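Local coordinates for DUF7790 domain-containing protein (PDB 6ULO) that is of unknown function but carries a DUF7790 domain, assigned to the clan of NADP-binding Rossmann folds, and is probably attached to the membrane, at residues T159-M162 and L163-K166; Q173-D176 and E177-S180. All coordinates share one frame; numbering follows the deposited sequence.

Overall arrangement
Interaction 1 (159-166) is the last two turns of helix 139-166. Interaction 2 (173-180) is the loop end and first turn of helix 176-187, the next helix in the chain. Their centres lie about 14 Å apart, on the same side of the chain's centre. The two touch directly. N160 ND2 is 3.1 Å from Q173 OE1, a probable hydrogen bond, and the methyl CG2 of T174 packs on S164 and L161. The loop therefore folds back on the helix it has just left. After helix 176-187 the chain enters 191-195, an outermost strand of the mixed sheet, so the pair leads into the edge of what is probably a Rossmann-like domain.

Interaction 1 (T159-M162 and L163-K166); sequences TNLM and LSKK
T159 and L163 stand one helical turn apart and point the same way. The T159 methyl CG2 meets L163 CD1 at 3.7 Å. With CG2 anti to the backbone N, the methyl lies along L163, and OG1 sits beside the N and makes a weak hydrogen bond to K155 O. M162 reaches the other branch of L163. Its chain bends at chi2 (-78°) and chi3 (-71°), which curls the methyl CE round to L163 CD2 at 3.7 Å. L163 is thus held by one methyl on each branch, and it also touches Y169. M162 SD lies alongside K166, 4.0 Å from CD, while the extended lysine carries its amine away.

The segments form the C-terminal part of helix 139-166, and the backbone bonds are the alpha-helical i to i+4 series. L163 N to T159 O is 2.8 Å and K166 N to M162 O is 2.9 Å.

One side chain joins this network. In one of two S164 conformers, OG donates to L161 O at 2.7 Å, with chi1 of 77° bringing the hydroxyl back over the preceding turn. L161 O also accepts the longer bond from K165 N (3.2 Å), so in that conformer two donors grip one carbonyl.

Interaction 2 (Q173-D176 and E177-S180); sequences QTDD and EQYS
D175 meets the first turn of helix 176-187 with both its side chain and its carbonyl. It is the N-cap residue. Its carboxylate oxygen OD2 accepts from Q178 N at 3.0 Å, and the bond is fairly straight, with an N-H...O angle of 159°. The amide comes to the anti side of OD2, 25° out of the carboxylate plane. CG sits anti to the backbone N (chi1 178°), beside the carbonyl carbon, which carries the carboxylate forward over the start of the helix. D175 OD2 also lies 3.5 Å from Q178 CG. The D175 carbonyl starts the main-chain series, accepting from Y179 N at 2.9 Å.

D176 begins the helix. Its carbonyl accepts from S180 N, the next bond in the series. Its side chain leaves the backbone away from E177-S180, and OD1 forms a salt bridge with K113, on helix 113-120. Y179 also reaches that helix: its side chain touches K113 and F116, and its hydroxyl is hydrogen-bonded to S110 O.

E177 meets D175 directly, with CB 3.6 Å from D175 OD2, and also through two waters. One water donates to D175 OD1 at 2.8 Å and accepts from E177 N at 3.0 Å. In one of two E177 conformers, a second water donates to both D175 OD2 and E177 OE1. In that conformer the two carboxylates come no nearer than 4.8 Å, OD2 to OE1, and the water's two hydrogens bridge them.

K170 NZ makes a weak, long ion pair with D175 OD1. The amides of E177 and Q178 at the helix start have acceptors in water and carboxylate. The negative charge of D175 at the N-terminus probably interacts favourably with the helix dipole, and this may favour its ionised form despite the nearby glutamate.

Interaction 1 (T159-M162 and L163-K166)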
loop_
_atom_site.group_PDB
_atom_site.type_symbol
_atom_site.label_atom_id
_atom_site.label_comp_id
_atom_site.label_asym_id
_atom_site.label_seq_id
_atom_site.Cartn_x
_atom_site.Cartn_y
_atom_site.Cartn_z
ATOM N N THR A 159 3.254 11.315 14.210
ATOM C CA THR A 159 1.892 10.874 14.471
ATOM C C THR A 159 1.835 9.361 14.648
ATOM O O THR A 159 1.147 8.871 15.550
ATOM C CB THR A 159 1.004 11.328 13.321
ATOM O OG1 THR A 159 0.884 12.749 13.414
ATOM C CG2 THR A 159 -0.366 10.668 13.393
ATOM N N ASN A 160 2.529 8.597 13.778
ATOM C CA ASN A 160 2.501 7.148 13.911
ATOM C C ASN A 160 3.050 6.692 15.248
ATOM O O ASN A 160 2.546 5.726 15.822
ATOM C CB ASN A 160 3.270 6.466 12.765
ATOM C CG ASN A 160 2.502 6.475 11.468
ATOM O OD1 ASN A 160 1.322 6.773 11.430
ATOM N ND2 ASN A 160 3.187 6.169 10.392
ATOM N N LEU A 161 4.127 7.320 15.722
ATOM C CA LEU A 161 4.650 6.930 17.021
ATOM C C LEU A 161 3.597 7.183 18.097
ATOM O O LEU A 161 3.308 6.315 18.924
ATOM C CB LEU A 161 5.921 7.710 17.305
ATOM C CG LEU A 161 6.525 7.537 18.692
ATOM C CD1 LEU A 161 6.797 6.093 18.978
ATOM C CD2 LEU A 161 7.775 8.389 18.815
ATOM N N MET A 162 2.988 8.368 18.064
ATOM C CA MET A 162 1.910 8.685 18.989
ATOM C C MET A 162 0.787 7.655 18.947
ATOM O O MET A 162 0.335 7.187 19.994
ATOM C CB MET A 162 1.423 10.092 18.679
ATOM C CG MET A 162 0.316 10.612 19.597
ATOM S SD MET A 162 -1.359 9.964 19.221
ATOM C CE MET A 162 -1.699 10.819 17.698
ATOM N N LEU A 163 0.328 7.279 17.740
ATOM C CA LEU A 163 -0.796 6.349 17.596
ATOM C C LEU A 163 -0.448 4.958 18.103
ATOM O O LEU A 163 -1.270 4.286 18.737
ATOM C CB LEU A 163 -1.165 6.248 16.119
ATOM C CG LEU A 163 -1.786 7.501 15.488
ATOM C CD1 LEU A 163 -1.846 7.312 13.987
ATOM C CD2 LEU A 163 -3.183 7.813 16.040
ATOM N N SER A 164 0.760 4.497 17.793
ATOM C CA SER A 164 1.202 3.181 18.246
ATOM C C SER A 164 1.154 3.075 19.766
ATOM O O SER A 164 0.815 2.021 20.312
ATOM C CB SER A 164 2.624 2.910 17.751
ATOM O OG SER A 164 3.554 3.622 18.558
ATOM N N LYS A 165 1.482 4.162 20.476
ATOM C CA LYS A 165 1.397 4.133 21.933
ATOM C C LYS A 165 -0.035 4.323 22.405
ATOM O O LYS A 165 -0.457 3.669 23.361
ATOM C CB LYS A 165 2.304 5.201 22.523
ATOM C CG LYS A 165 3.744 4.901 22.260
ATOM C CD LYS A 165 4.653 5.793 23.071
ATOM C CE LYS A 165 6.047 5.184 23.160
ATOM N NZ LYS A 165 6.966 6.034 24.009
ATOM N N LYS A 166 -0.787 5.210 21.747
ATOM C CA LYS A 166 -2.150 5.521 22.174
ATOM C C LYS A 166 -3.036 4.300 22.100
ATOM O O LYS A 166 -3.853 4.061 22.996
ATOM C CB LYS A 166 -2.707 6.648 21.302
ATOM C CG LYS A 166 -4.173 6.979 21.545
ATOM C CD LYS A 166 -4.601 8.159 20.681
ATOM C CE LYS A 166 -6.076 8.507 20.901
ATOM N NZ LYS A 166 -6.471 9.643 20.025
#

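Interaction 2 (Q173-D176 and E177-S180)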
loop_
_atom_site.group_PDB
_atom_site.type_symbol
_atom_site.label_atom_id
_atom_site.label_comp_id
_atom_site.label_asym_id
_atom_site.label_seq_id
_atom_site.Cartn_x
_atom_site.Cartn_y
_atom_site.Cartn_z
ATOM N N GLN A 173 7.464 0.964 12.150
ATOM C CA GLN A 173 8.324 2.069 12.561
ATOM C C GLN A 173 8.600 2.069 14.050
ATOM O O GLN A 173 9.505 2.772 14.498
ATOM C CB GLN A 173 7.756 3.441 12.158
ATOM C CG GLN A 173 7.606 3.569 10.629
ATOM C CD GLN A 173 6.707 4.703 10.199
ATOM O OE1 GLN A 173 6.131 5.401 11.038
ATOM N NE2 GLN A 173 6.502 4.838 8.887
ATOM N N THR A 174 7.858 1.280 14.818
ATOM C CA THR A 174 7.928 1.325 16.270
ATOM C C THR A 174 8.221 -0.028 16.902
ATOM O O THR A 174 8.271 -0.108 18.135
ATOM C CB THR A 174 6.622 1.878 16.885
ATOM O OG1 THR A 174 5.542 0.987 16.574
ATOM C CG2 THR A 174 6.295 3.263 16.389
ATOM N N ASP A 175 8.427 -1.079 16.112
ATOM C CA ASP A 175 8.675 -2.424 16.624
ATOM C C ASP A 175 9.847 -3.039 15.874
ATOM O O ASP A 175 9.840 -3.097 14.636
ATOM C CB ASP A 175 7.434 -3.301 16.439
ATOM C CG ASP A 175 7.666 -4.725 16.925
ATOM O OD1 ASP A 175 7.758 -4.912 18.149
ATOM O OD2 ASP A 175 7.788 -5.637 16.099
ATOM N N ASP A 176 10.849 -3.505 16.627
ATOM C CA ASP A 176 12.075 -4.000 15.999
ATOM C C ASP A 176 11.805 -5.184 15.068
ATOM O O ASP A 176 12.380 -5.254 13.977
ATOM C CB ASP A 176 13.103 -4.387 17.068
ATOM C CG ASP A 176 13.725 -3.194 17.775
ATOM O OD1 ASP A 176 13.730 -2.077 17.230
ATOM O OD2 ASP A 176 14.239 -3.401 18.906
ATOM N N GLU A 177 10.971 -6.140 15.483
ATOM C CA GLU A 177 10.748 -7.317 14.652
ATOM C C GLU A 177 10.030 -6.958 13.356
ATOM O O GLU A 177 10.420 -7.425 12.279
ATOM C CB GLU A 177 9.971 -8.380 15.421
ATOM C CG GLU A 177 9.855 -9.684 14.670
ATOM C CD GLU A 177 9.084 -10.737 15.443
ATOM O OE1 GLU A 177 8.466 -10.384 16.475
ATOM O OE2 GLU A 177 9.087 -11.913 15.019
ATOM N N GLN A 178 9.001 -6.108 13.428
ATOM C CA GLN A 178 8.290 -5.722 12.209
ATOM C C GLN A 178 9.168 -4.859 11.311
ATOM O O GLN A 178 9.147 -5.010 10.086
ATOM C CB GLN A 178 6.935 -5.081 12.531
ATOM C CG GLN A 178 5.985 -6.093 13.155
ATOM C CD GLN A 178 4.609 -5.544 13.452
ATOM O OE1 GLN A 178 4.223 -4.469 12.967
ATOM N NE2 GLN A 178 3.846 -6.296 14.253
ATOM N N TYR A 179 9.994 -3.996 11.903
ATOM C CA TYR A 179 10.958 -3.239 11.113
ATOM C C TYR A 179 11.895 -4.184 10.367
ATOM O O TYR A 179 12.123 -4.043 9.153
ATOM C CB TYR A 179 11.771 -2.274 11.994
ATOM C CG TYR A 179 12.758 -1.513 11.128
ATOM C CD1 TYR A 179 12.335 -0.431 10.369
ATOM C CD2 TYR A 179 14.081 -1.919 11.013
ATOM C CE1 TYR A 179 13.193 0.224 9.513
ATOM C CE2 TYR A 179 14.944 -1.258 10.178
ATOM C CZ TYR A 179 14.498 -0.187 9.426
ATOM O OH TYR A 179 15.343 0.469 8.548
ATOM N N SER A 180 12.450 -5.168 11.092
ATOM C CA SER A 180 13.389 -6.098 10.476
ATOM C C SER A 180 12.743 -6.876 9.336
ATOM O O SER A 180 13.398 -7.162 8.323
ATOM C CB SER A 180 13.894 -7.058 11.543
ATOM O OG SER A 180 14.808 -7.952 10.976
HETATM O O HOH W 1 10.123 -6.424 18.347
HETATM O O HOH W 2 7.039 -8.026 17.185
#